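Local coordinates for actin-binding protein (PDB 1HQZ) that binds actin filaments, but not actin monomers, probably through this N-terminal cofilin-homology (ADF-H) domain, and regulates actin assembly driven by the ARP2/3 complex, at residues Thr9-Ser12 with Arg13-Asp16; His53-Leu56 with Gln57-Glu61; Ser90-Leu93 with Lys94-Ala97; Asn102-Ala105 with Val106-Leu110; Ala120-Glu123 with Asp124-Asp127. All coordinates share one frame; numbering follows the deposited sequence.

Contact 1: Thr9-Ser12 with Arg13-Asp16; sequences TTHS and REID
His11 and Ser12 meet Glu14, Ile15 and Asp16 where a type I beta turn, Thr9 to Ser12, runs directly into the first turn of helix 12-24 of the ADF-H domain. The carbonyl of Thr9 takes two bonds from Ser12, one from its backbone N and one from its hydroxyl, both from the same face of the carbonyl plane. Thr10 contributes to the junction by laying its CG2 over the centre of one face of the imidazole of His11, 3.8 Å above the ring plane. His11 is the N-cap. Its carbonyl O receives Ile15 N at 3.0 Å in a nearly straight bond (172°), while its ring turns to the side chain of Glu14. With CG anti to its carbonyl carbon (chi1 -62°), the imidazole directs ND1 to Glu14 OE2 at 2.8 Å. The Glu14 chain bends at chi2 and brings the carboxylate back to meet it, nearly perpendicular to the ring (planes 83° apart). OE2 lies somewhat out of the ring plane, which fits the bent donor angle of this His-carboxylate hydrogen bond. On the far edge of the imidazole, NE2 makes a weak hydrogen bond to Glu42, so acidic side chains engage both ring nitrogens and would probably favour a protonated histidine. Ser12 then carries the helical pattern forward. Its carbonyl O accepts Asp16 N at 2.8 Å, and Ser12 CB comes 3.8 Å from Asp16 OD2.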
loop_
_atom_site.group_PDB
_atom_site.type_symbol
_atom_site.label_atom_id
_atom_site.label_comp_id
_atom_site.label_asym_id
_atom_site.label_seq_id
_atom_site.Cartn_x
_atom_site.Cartn_y
_atom_site.Cartn_z
ATOM N N THR A 9 12.725 -7.690 -2.796
ATOM C CA THR A 9 12.913 -9.020 -3.369
ATOM C C THR A 9 13.450 -10.021 -2.346
ATOM O O THR A 9 13.219 -11.226 -2.467
ATOM C CB THR A 9 13.845 -8.969 -4.599
ATOM O OG1 THR A 9 15.062 -8.300 -4.251
ATOM C CG2 THR A 9 13.174 -8.222 -5.742
ATOM N N THR A 10 14.152 -9.513 -1.338
ATOM C CA THR A 10 14.706 -10.347 -0.280
ATOM C C THR A 10 13.589 -11.140 0.379
ATOM O O THR A 10 13.709 -12.351 0.592
ATOM C CB THR A 10 15.396 -9.490 0.802
ATOM O OG1 THR A 10 16.581 -8.899 0.258
ATOM C CG2 THR A 10 15.754 -10.333 2.015
ATOM N N HIS A 11 12.505 -10.446 0.708
ATOM C CA HIS A 11 11.360 -11.081 1.343
ATOM C C HIS A 11 10.190 -11.180 0.366
ATOM O O HIS A 11 9.026 -11.054 0.747
ATOM C CB HIS A 11 10.954 -10.291 2.585
ATOM C CG HIS A 11 12.014 -10.242 3.641
ATOM N ND1 HIS A 11 12.431 -11.361 4.329
ATOM C CD2 HIS A 11 12.742 -9.209 4.129
ATOM C CE1 HIS A 11 13.368 -11.018 5.196
ATOM N NE2 HIS A 11 13.575 -9.718 5.095
ATOM N N SER A 12 10.518 -11.413 -0.901
ATOM C CA SER A 12 9.517 -11.541 -1.953
ATOM C C SER A 12 8.507 -12.647 -1.636
ATOM O O SER A 12 7.330 -12.550 -1.988
ATOM C CB SER A 12 10.211 -11.853 -3.274
ATOM O OG SER A 12 10.982 -13.035 -3.146
ATOM N N ARG A 13 8.979 -13.697 -0.971
ATOM C CA ARG A 13 8.132 -14.828 -0.607
ATOM C C ARG A 13 6.980 -14.375 0.280
ATOM O O ARG A 13 5.815 -14.638 -0.016
ATOM C CB ARG A 13 8.951 -15.882 0.140
ATOM C CG ARG A 13 8.563 -17.316 -0.171
ATOM C CD ARG A 13 9.064 -17.714 -1.555
ATOM N NE ARG A 13 10.506 -17.499 -1.683
ATOM C CZ ARG A 13 11.187 -17.624 -2.818
ATOM N NH1 ARG A 13 10.562 -17.969 -3.935
ATOM N NH2 ARG A 13 12.495 -17.402 -2.837
ATOM N N GLU A 14 7.316 -13.701 1.375
ATOM C CA GLU A 14 6.313 -13.213 2.310
ATOM C C GLU A 14 5.423 -12.165 1.653
ATOM O O GLU A 14 4.201 -12.199 1.798
ATOM C CB GLU A 14 6.977 -12.598 3.545
ATOM C CG GLU A 14 7.914 -13.523 4.310
ATOM C CD GLU A 14 9.259 -13.702 3.620
ATOM O OE1 GLU A 14 9.327 -14.394 2.582
ATOM O OE2 GLU A 14 10.254 -13.137 4.119
ATOM N N ILE A 15 6.042 -11.239 0.926
ATOM C CA ILE A 15 5.294 -10.181 0.261
ATOM C C ILE A 15 4.312 -10.700 -0.787
ATOM O O ILE A 15 3.111 -10.419 -0.704
ATOM C CB ILE A 15 6.239 -9.151 -0.407
ATOM C CG1 ILE A 15 7.025 -8.392 0.666
ATOM C CG2 ILE A 15 5.431 -8.173 -1.247
ATOM C CD1 ILE A 15 7.943 -7.340 0.110
ATOM N N ASP A 16 4.811 -11.457 -1.763
ATOM C CA ASP A 16 3.948 -11.987 -2.824
ATOM C C ASP A 16 2.794 -12.834 -2.304
ATOM O O ASP A 16 1.712 -12.836 -2.887
ATOM C CB ASP A 16 4.761 -12.805 -3.833
ATOM C CG ASP A 16 5.819 -11.978 -4.538
ATOM O OD1 ASP A 16 5.612 -10.756 -4.700
ATOM O OD2 ASP A 16 6.851 -12.549 -4.940
#

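Contact 2: His53-Leu56 with Gln57-Glu61; sequences HDFL and QLFDE
Phe55 and Phe59 meet as an offset edge-to-face pair where short helix 52-56 gives way to the loop leading to strand 65-71. Their planes are inclined at 60° and their centroids lie 5.3 Å apart; the edge of Phe59 is directed at the face of Phe55. Phe59 CE1 stands above that face but is displaced toward its rim, and the nearest carbons are Phe55 CE1 and Phe59 CZ at 3.7 Å. The two rings leave the backbone differently: Phe55 has CG anti to its backbone N (chi1 174°), whereas in Phe59 CG is anti to the carbonyl carbon. Together with the chain's departure from the helix, these torsions probably bring the rings together. The backbone between them is held by Leu58 N, which donates to Phe55 O at 3.0 Å. A water adds a second tie, donating to Leu56 O and accepting from Phe59 N at 3.0 Å, in the plane of the Phe59 ring at its edge. On the outer side, the extended side chain of Gln57 brings OE1 within 3.2 Å of His53 CE1. OE1 approaches the imidazole obliquely, with amide and ring planes inclined at 59°. The aromatic pair faces the sheet: both rings touch Ile34 of strand 32-37 and Ile84 of strand 80-86, Phe59 stacks on Trp86, and Phe55 meets Trp32. Leu56 packs between strand 80-86 and helix 128-136, reaching Ile84 on the one and Leu131 on the other.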
loop_
_atom_site.group_PDB
_atom_site.type_symbol
_atom_site.label_atom_id
_atom_site.label_comp_id
_atom_site.label_asym_id
_atom_site.label_seq_id
_atom_site.Cartn_x
_atom_site.Cartn_y
_atom_site.Cartn_z
ATOM N N HIS A 53 -10.875 0.347 7.063
ATOM C CA HIS A 53 -10.805 1.399 8.067
ATOM C C HIS A 53 -9.544 1.189 8.925
ATOM O O HIS A 53 -8.847 2.150 9.242
ATOM C CB HIS A 53 -12.080 1.382 8.929
ATOM C CG HIS A 53 -12.108 2.431 9.999
ATOM N ND1 HIS A 53 -11.776 2.163 11.311
ATOM C CD2 HIS A 53 -12.402 3.751 9.948
ATOM C CE1 HIS A 53 -11.863 3.275 12.021
ATOM N NE2 HIS A 53 -12.242 4.253 11.217
ATOM N N ASP A 54 -9.244 -0.061 9.283
ATOM C CA ASP A 54 -8.048 -0.352 10.087
ATOM C C ASP A 54 -6.785 -0.031 9.276
ATOM O O ASP A 54 -5.818 0.543 9.785
ATOM C CB ASP A 54 -8.022 -1.825 10.508
ATOM C CG ASP A 54 -8.810 -2.095 11.785
ATOM O OD1 ASP A 54 -9.537 -1.199 12.272
ATOM O OD2 ASP A 54 -8.699 -3.224 12.304
ATOM N N PHE A 55 -6.815 -0.406 8.006
ATOM C CA PHE A 55 -5.712 -0.170 7.082
ATOM C C PHE A 55 -5.227 1.273 7.133
ATOM O O PHE A 55 -4.043 1.549 7.348
ATOM C CB PHE A 55 -6.184 -0.522 5.661
ATOM C CG PHE A 55 -5.196 -0.186 4.566
ATOM C CD1 PHE A 55 -3.893 -0.689 4.591
ATOM C CD2 PHE A 55 -5.602 0.570 3.468
ATOM C CE1 PHE A 55 -3.016 -0.451 3.528
ATOM C CE2 PHE A 55 -4.743 0.818 2.408
ATOM C CZ PHE A 55 -3.441 0.303 2.436
ATOM N N LEU A 56 -6.156 2.204 6.961
ATOM C CA LEU A 56 -5.812 3.619 6.944
ATOM C C LEU A 56 -5.180 4.141 8.225
ATOM O O LEU A 56 -4.505 5.171 8.219
ATOM C CB LEU A 56 -7.049 4.434 6.585
ATOM C CG LEU A 56 -7.603 4.041 5.209
ATOM C CD1 LEU A 56 -8.920 4.766 4.949
ATOM C CD2 LEU A 56 -6.574 4.372 4.132
ATOM N N GLN A 57 -5.368 3.410 9.314
ATOM C CA GLN A 57 -4.816 3.804 10.604
ATOM C C GLN A 57 -3.567 3.031 11.002
ATOM O O GLN A 57 -3.100 3.147 12.133
ATOM C CB GLN A 57 -5.852 3.573 11.685
ATOM C CG GLN A 57 -7.125 4.352 11.517
ATOM C CD GLN A 57 -8.031 4.114 12.686
ATOM O OE1 GLN A 57 -8.713 3.088 12.766
ATOM N NE2 GLN A 57 -8.023 5.042 13.628
ATOM N N LEU A 58 -3.010 2.247 10.093
ATOM C CA LEU A 58 -1.867 1.439 10.484
ATOM C C LEU A 58 -0.524 1.825 9.915
ATOM O O LEU A 58 0.414 1.032 9.982
ATOM C CB LEU A 58 -2.148 -0.037 10.170
ATOM C CG LEU A 58 -3.402 -0.703 10.740
ATOM C CD1 LEU A 58 -3.007 -2.036 11.368
ATOM C CD2 LEU A 58 -4.047 0.148 11.806
ATOM N N PHE A 59 -0.416 3.028 9.360
ATOM C CA PHE A 59 0.860 3.470 8.809
ATOM C C PHE A 59 1.725 4.127 9.889
ATOM O O PHE A 59 1.208 4.786 10.800
ATOM C CB PHE A 59 0.646 4.438 7.639
ATOM C CG PHE A 59 0.092 3.779 6.399
ATOM C CD1 PHE A 59 -1.282 3.723 6.176
ATOM C CD2 PHE A 59 0.953 3.189 5.464
ATOM C CE1 PHE A 59 -1.808 3.085 5.028
ATOM C CE2 PHE A 59 0.451 2.555 4.330
ATOM C CZ PHE A 59 -0.944 2.503 4.108
ATOM N N ASP A 60 3.040 3.936 9.777
ATOM C CA ASP A 60 4.009 4.470 10.741
ATOM C C ASP A 60 4.552 5.833 10.304
ATOM O O ASP A 60 5.215 5.934 9.276
ATOM C CB ASP A 60 5.171 3.483 10.885
ATOM C CG ASP A 60 5.992 3.716 12.144
ATOM O OD1 ASP A 60 6.293 4.884 12.464
ATOM O OD2 ASP A 60 6.345 2.717 12.805
ATOM N N GLU A 61 4.291 6.870 11.096
ATOM C CA GLU A 61 4.740 8.224 10.778
ATOM C C GLU A 61 6.251 8.442 10.744
ATOM O O GLU A 61 6.708 9.540 10.436
ATOM C CB GLU A 61 4.121 9.232 11.749
ATOM C CG GLU A 61 4.465 8.978 13.205
ATOM C CD GLU A 61 3.876 10.031 14.132
ATOM O OE1 GLU A 61 2.637 10.224 14.113
ATOM O OE2 GLU A 61 4.655 10.664 14.879
HETATM O O HOH W 1 -2.086 5.492 9.202
#

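Contact 3: Ser90-Leu93 with Lys94-Ala97; sequences SAPL and KTRA
Thr95 lays its side chain across the ring of Pro92, with CG2 3.5 Å from Pro92 CG and the hydroxyl turned to the Pro92 carbonyl. OG1 sits between the backbone N and the carbonyl carbon of its own residue (chi1 63°), a torsion that sends the hydroxyl back against the preceding turn. There OG1 donates to Pro92 O at 2.6 Å, in the carbonyl plane and on a lone pair. Pro92 is the N-cap of helix 93-110, and its carbonyl is shared: Arg96 N also donates to it, at 3.1 Å, while Thr95 N adds a weak third bond. Leu93 O accepts from Ala97 N at 3.0 Å and continues the helical pattern. The side chain of Arg96 reaches past the cap to the loop. Its chain bends at chi3 (-73°) and delivers NE to Ala91 O at 2.8 Å; that oxygen lies in the guanidinium plane, and the bond is close to straight (164°). On the way, Arg96 CG passes 3.9 Å from Ala91 CB. Arg96 NH2 rests 3.5 Å from Leu93 CD1, the two side chains crossing at about a right angle. A carbonyl of the entering loop is thereby tied to the first helical turn by a side chain as well as by the backbone. This surface junction follows strand 80-86 and opens helix 93-110; Ala91 and Thr95 touch Val64, just ahead of strand 65-71, and Arg96 touches Cys87.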
loop_
_atom_site.group_PDB
_atom_site.type_symbol
_atom_site.label_atom_id
_atom_site.label_comp_id
_atom_site.label_asym_id
_atom_site.label_seq_id
_atom_site.Cartn_x
_atom_site.Cartn_y
_atom_site.Cartn_z
ATOM N N SER A 90 8.724 12.663 8.939
ATOM C CA SER A 90 9.687 12.111 9.892
ATOM C C SER A 90 10.533 10.937 9.416
ATOM O O SER A 90 11.464 10.532 10.104
ATOM C CB SER A 90 8.959 11.707 11.170
ATOM O OG SER A 90 8.337 12.837 11.754
ATOM N N ALA A 91 10.210 10.377 8.256
ATOM C CA ALA A 91 10.983 9.257 7.730
ATOM C C ALA A 91 12.384 9.771 7.392
ATOM O O ALA A 91 12.557 10.950 7.082
ATOM C CB ALA A 91 10.313 8.698 6.483
ATOM N N PRO A 92 13.399 8.894 7.448
ATOM C CA PRO A 92 14.775 9.298 7.142
ATOM C C PRO A 92 14.935 10.041 5.815
ATOM O O PRO A 92 14.392 9.631 4.785
ATOM C CB PRO A 92 15.552 7.978 7.189
ATOM C CG PRO A 92 14.503 6.924 7.024
ATOM C CD PRO A 92 13.332 7.464 7.779
ATOM N N LEU A 93 15.686 11.139 5.860
ATOM C CA LEU A 93 15.917 11.991 4.697
ATOM C C LEU A 93 16.111 11.233 3.393
ATOM O O LEU A 93 15.332 11.383 2.455
ATOM C CB LEU A 93 17.136 12.890 4.928
ATOM C CG LEU A 93 17.444 13.891 3.806
ATOM C CD1 LEU A 93 16.354 14.942 3.768
ATOM C CD2 LEU A 93 18.798 14.557 4.038
ATOM N N LYS A 94 17.155 10.418 3.343
ATOM C CA LYS A 94 17.481 9.662 2.146
ATOM C C LYS A 94 16.366 8.786 1.593
ATOM O O LYS A 94 16.273 8.606 0.382
ATOM C CB LYS A 94 18.726 8.814 2.398
ATOM C CG LYS A 94 19.966 9.636 2.701
ATOM C CD LYS A 94 21.170 8.742 2.941
ATOM C CE LYS A 94 22.395 9.562 3.321
ATOM N NZ LYS A 94 23.581 8.701 3.627
ATOM N N THR A 95 15.527 8.234 2.463
ATOM C CA THR A 95 14.437 7.383 1.990
ATOM C C THR A 95 13.324 8.240 1.380
ATOM O O THR A 95 12.661 7.829 0.430
ATOM C CB THR A 95 13.855 6.501 3.127
ATOM O OG1 THR A 95 13.273 7.333 4.137
ATOM C CG2 THR A 95 14.946 5.652 3.753
ATOM N N ARG A 96 13.122 9.432 1.929
ATOM C CA ARG A 96 12.104 10.338 1.409
ATOM C C ARG A 96 12.541 10.876 0.053
ATOM O O ARG A 96 11.712 11.157 -0.815
ATOM C CB ARG A 96 11.883 11.510 2.366
ATOM C CG ARG A 96 11.007 11.179 3.557
ATOM C CD ARG A 96 10.714 12.418 4.382
ATOM N NE ARG A 96 11.887 12.853 5.133
ATOM C CZ ARG A 96 12.451 14.050 5.027
ATOM N NH1 ARG A 96 11.951 14.951 4.197
ATOM N NH2 ARG A 96 13.518 14.343 5.756
ATOM N N ALA A 97 13.852 11.017 -0.128
ATOM C CA ALA A 97 14.394 11.530 -1.378
ATOM C C ALA A 97 14.338 10.478 -2.477
ATOM O O ALA A 97 14.423 10.803 -3.661
ATOM C CB ALA A 97 15.822 11.991 -1.172
#

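Contact 4: Asn102-Ala105 with Val106-Leu110; sequences NFAA and VANNL
Val106 begins this part of helix 93-110 by donating its backbone N to Asn102 O at 2.9 Å, with its CG2 lying 3.2 Å from the same oxygen. CG1 is anti to the backbone N (chi1 172°), which places CG2 on the side of that N, over the carbonyl of the preceding turn. Ala107 repeats the pattern: its N donates to Phe103 O at 2.9 Å, and its methyl comes 3.5 Å from that oxygen. Asn108 N bonds to Ala104 O at 2.9 Å and more weakly to Ala105 O. The amide of Asn108 folds back over the turn, its ND2 near Ala104 O, but the angle is too poor for a hydrogen bond. Asn109 N gives the shortest of the backbone bonds here, 2.7 Å to Ala105 O. Its side-chain amide comes back alongside Ala105, ND2 standing 3.9 Å from Ala105 CB, yet the hydrogen bond of ND2 goes to Tyr8. Leu110 N still donates to Val106 O, although the helix widens to a pi-type turn at 106-110, near its end. The helix is the crossover of the beta-alpha-beta unit that joins strands 80-86 and 116-120. Phe103 and Ala107 face strand 80-86 at Ile83, while Asn102 is hydrogen-bonded through ND2 to Glu4 O. Backbone bonds therefore carry the cohesion along the helix, while the amides of Asn102 and Asn109 attach it to the N-terminal segment at Glu4 and Tyr8.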
loop_
_atom_site.group_PDB
_atom_site.type_symbol
_atom_site.label_atom_id
_atom_site.label_comp_id
_atom_site.label_asym_id
_atom_site.label_seq_id
_atom_site.Cartn_x
_atom_site.Cartn_y
_atom_site.Cartn_z
ATOM N N ASN A 102 11.128 4.933 -5.787
ATOM C CA ASN A 102 10.725 3.646 -5.224
ATOM C C ASN A 102 9.233 3.340 -5.301
ATOM O O ASN A 102 8.834 2.178 -5.455
ATOM C CB ASN A 102 11.209 3.520 -3.781
ATOM C CG ASN A 102 12.720 3.379 -3.691
ATOM O OD1 ASN A 102 13.339 2.762 -4.553
ATOM N ND2 ASN A 102 13.314 3.939 -2.647
ATOM N N PHE A 103 8.404 4.367 -5.196
ATOM C CA PHE A 103 6.967 4.156 -5.270
ATOM C C PHE A 103 6.658 3.702 -6.691
ATOM O O PHE A 103 5.848 2.812 -6.903
ATOM C CB PHE A 103 6.216 5.451 -4.924
ATOM C CG PHE A 103 4.717 5.275 -4.764
ATOM C CD1 PHE A 103 4.163 4.025 -4.528
ATOM C CD2 PHE A 103 3.866 6.379 -4.806
ATOM C CE1 PHE A 103 2.787 3.871 -4.334
ATOM C CE2 PHE A 103 2.478 6.232 -4.611
ATOM C CZ PHE A 103 1.948 4.977 -4.375
ATOM N N ALA A 104 7.318 4.322 -7.665
ATOM C CA ALA A 104 7.118 3.960 -9.061
ATOM C C ALA A 104 7.495 2.485 -9.237
ATOM O O ALA A 104 6.779 1.726 -9.888
ATOM C CB ALA A 104 7.981 4.847 -9.959
ATOM N N ALA A 105 8.610 2.080 -8.634
ATOM C CA ALA A 105 9.072 0.690 -8.718
ATOM C C ALA A 105 8.042 -0.277 -8.133
ATOM O O ALA A 105 7.739 -1.319 -8.729
ATOM C CB ALA A 105 10.405 0.532 -7.990
ATOM N N VAL A 106 7.515 0.060 -6.959
ATOM C CA VAL A 106 6.513 -0.775 -6.312
ATOM C C VAL A 106 5.254 -0.883 -7.172
ATOM O O VAL A 106 4.646 -1.948 -7.278
ATOM C CB VAL A 106 6.094 -0.196 -4.948
ATOM C CG1 VAL A 106 4.903 -0.987 -4.389
ATOM C CG2 VAL A 106 7.263 -0.241 -3.988
ATOM N N ALA A 107 4.862 0.229 -7.781
ATOM C CA ALA A 107 3.661 0.241 -8.597
ATOM C C ALA A 107 3.833 -0.513 -9.910
ATOM O O ALA A 107 2.887 -1.125 -10.396
ATOM C CB ALA A 107 3.228 1.683 -8.867
ATOM N N ASN A 108 5.039 -0.479 -10.476
ATOM C CA ASN A 108 5.285 -1.155 -11.748
ATOM C C ASN A 108 5.770 -2.603 -11.627
ATOM O O ASN A 108 5.513 -3.415 -12.514
ATOM C CB ASN A 108 6.313 -0.384 -12.601
ATOM C CG ASN A 108 5.972 1.093 -12.770
ATOM O OD1 ASN A 108 4.808 1.472 -12.959
ATOM N ND2 ASN A 108 7.001 1.936 -12.725
ATOM N N ASN A 109 6.450 -2.936 -10.535
ATOM C CA ASN A 109 6.988 -4.284 -10.395
ATOM C C ASN A 109 6.453 -5.162 -9.274
ATOM O O ASN A 109 6.483 -6.389 -9.388
ATOM C CB ASN A 109 8.511 -4.219 -10.248
ATOM C CG ASN A 109 9.148 -3.239 -11.208
ATOM O OD1 ASN A 109 8.961 -3.327 -12.417
ATOM N ND2 ASN A 109 9.908 -2.297 -10.669
ATOM N N LEU A 110 5.976 -4.560 -8.191
ATOM C CA LEU A 110 5.496 -5.355 -7.066
ATOM C C LEU A 110 3.973 -5.433 -6.919
ATOM O O LEU A 110 3.382 -6.502 -7.088
ATOM C CB LEU A 110 6.122 -4.825 -5.772
ATOM C CG LEU A 110 5.871 -5.630 -4.494
ATOM C CD1 LEU A 110 6.519 -7.006 -4.617
ATOM C CD2 LEU A 110 6.453 -4.887 -3.293
#

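Contact 5: Ala120-Glu123 with Asp124-Asp127; sequences ARDE and DDLD
Asp125 and the backbone of Arg121 and Asp122 supply several of the hydrogen bonds that shape this turn between strand 116-120 and helix 128-136. Asp125 OD2 accepts from Arg121 N at 2.7 Å through its anti lone pair, and from Asp122 N at 3.3 Å from above the carboxylate plane. In return, Asp125 N donates to Asp122 O. Asp122 CG lies between its backbone N and carbonyl carbon (chi1 62°), which carries OD1 forward to Asp124 N at 2.6 Å, an Asx turn leading into the 3-10 turn. Leu126 N closes that turn on Glu123 O. Two waters extend the network: one links Arg121 NH1 to Asp125 OD2, another donates to both Asp122 OD2 and Asp125 OD1. The apolar contact is Ala120 CB on Leu126 CD2, 3.7 Å, beside Trp86 of strand 80-86. Like charges also meet, for the stacked carboxylates of Asp122 and Asp125 approach to 3.9 Å between their OD2 atoms, planes 27° apart. Backbone N-H groups and the bridging water probably offset this repulsion, as may Arg121, although its salt bridge is to Asp89; these donors would probably favour the charged form of Asp125 and oppose the effect of the neighbouring acids.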
loop_
_atom_site.group_PDB
_atom_site.type_symbol
_atom_site.label_atom_id
_atom_site.label_comp_id
_atom_site.label_asym_id
_atom_site.label_seq_id
_atom_site.Cartn_x
_atom_site.Cartn_y
_atom_site.Cartn_z
ATOM N N ALA A 120 0.578 9.601 0.255
ATOM C CA ALA A 120 0.137 10.119 1.544
ATOM C C ALA A 120 1.301 10.468 2.462
ATOM O O ALA A 120 2.355 9.845 2.398
ATOM C CB ALA A 120 -0.765 9.095 2.217
ATOM N N ARG A 121 1.085 11.457 3.325
ATOM C CA ARG A 121 2.089 11.929 4.281
ATOM C C ARG A 121 1.596 11.839 5.723
ATOM O O ARG A 121 2.392 11.709 6.649
ATOM C CB ARG A 121 2.450 13.380 3.999
ATOM C CG ARG A 121 3.328 13.601 2.798
ATOM C CD ARG A 121 3.516 15.089 2.570
ATOM N NE ARG A 121 3.789 15.797 3.821
ATOM C CZ ARG A 121 2.998 16.730 4.340
ATOM N NH1 ARG A 121 1.880 17.080 3.714
ATOM N NH2 ARG A 121 3.318 17.304 5.493
ATOM N N ASP A 122 0.284 11.933 5.911
ATOM C CA ASP A 122 -0.306 11.863 7.239
ATOM C C ASP A 122 -1.754 11.377 7.149
ATOM O O ASP A 122 -2.277 11.143 6.052
ATOM C CB ASP A 122 -0.252 13.238 7.908
ATOM C CG ASP A 122 -1.042 14.276 7.151
ATOM O OD1 ASP A 122 -2.283 14.155 7.105
ATOM O OD2 ASP A 122 -0.429 15.210 6.593
ATOM N N GLU A 123 -2.404 11.242 8.301
ATOM C CA GLU A 123 -3.777 10.752 8.345
ATOM C C GLU A 123 -4.782 11.543 7.519
ATOM O O GLU A 123 -5.765 10.980 7.044
ATOM C CB GLU A 123 -4.265 10.654 9.793
ATOM C CG GLU A 123 -3.685 9.467 10.564
ATOM C CD GLU A 123 -2.334 9.765 11.197
ATOM O OE1 GLU A 123 -1.396 10.167 10.470
ATOM O OE2 GLU A 123 -2.213 9.594 12.432
ATOM N N ASP A 124 -4.549 12.839 7.339
ATOM C CA ASP A 124 -5.476 13.647 6.556
ATOM C C ASP A 124 -5.463 13.229 5.088
ATOM O O ASP A 124 -6.428 13.460 4.360
ATOM C CB ASP A 124 -5.139 15.136 6.688
ATOM C CG ASP A 124 -5.594 15.730 8.022
ATOM O OD1 ASP A 124 -5.359 16.940 8.236
ATOM O OD2 ASP A 124 -6.189 14.998 8.849
ATOM N N ASP A 125 -4.370 12.606 4.656
ATOM C CA ASP A 125 -4.256 12.143 3.279
ATOM C C ASP A 125 -4.925 10.785 3.113
ATOM O O ASP A 125 -5.025 10.262 2.004
ATOM C CB ASP A 125 -2.786 12.026 2.874
ATOM C CG ASP A 125 -2.074 13.359 2.890
ATOM O OD1 ASP A 125 -2.736 14.371 2.580
ATOM O OD2 ASP A 125 -0.859 13.395 3.189
ATOM N N LEU A 126 -5.382 10.218 4.225
ATOM C CA LEU A 126 -6.025 8.909 4.214
ATOM C C LEU A 126 -7.460 8.945 4.750
ATOM O O LEU A 126 -7.856 8.108 5.563
ATOM C CB LEU A 126 -5.184 7.915 5.025
ATOM C CG LEU A 126 -3.725 7.688 4.585
ATOM C CD1 LEU A 126 -2.984 6.840 5.618
ATOM C CD2 LEU A 126 -3.698 7.000 3.229
ATOM N N ASP A 127 -8.240 9.921 4.299
ATOM C CA ASP A 127 -9.632 10.006 4.731
ATOM C C ASP A 127 -10.392 8.905 4.004
ATOM O O ASP A 127 -10.385 8.847 2.779
ATOM C CB ASP A 127 -10.227 11.371 4.379
ATOM C CG ASP A 127 -11.727 11.420 4.607
ATOM O OD1 ASP A 127 -12.150 11.291 5.778
ATOM O OD2 ASP A 127 -12.477 11.570 3.616
HETATM O O HOH W 2 0.106 15.396 1.909
HETATM O O HOH W 3 -2.075 16.236 4.369
#

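How the contacts relate
Contacts 1 and 3 are surface junctions at helix starts, each led by an N-cap residue, but contact 1 uses a His-carboxylate bond where contact 3 reaches carbonyls with hydroxyl and guanidinium donors. Contacts 2, 4 and 5 are partly buried. Contacts 3 and 4 lie on the same helix, 93-110, about 17 Å apart between centres, the first at its start and the second near its end. Leu110 of contact 4 packs on Ile15 of contact 1, joining helices 93-110 and 12-24. Contacts 2 and 5 have centres about 9 Å apart and meet through Leu126 on Phe59; aromatic packing dominates the former, carboxylate-to-backbone bonding the latter.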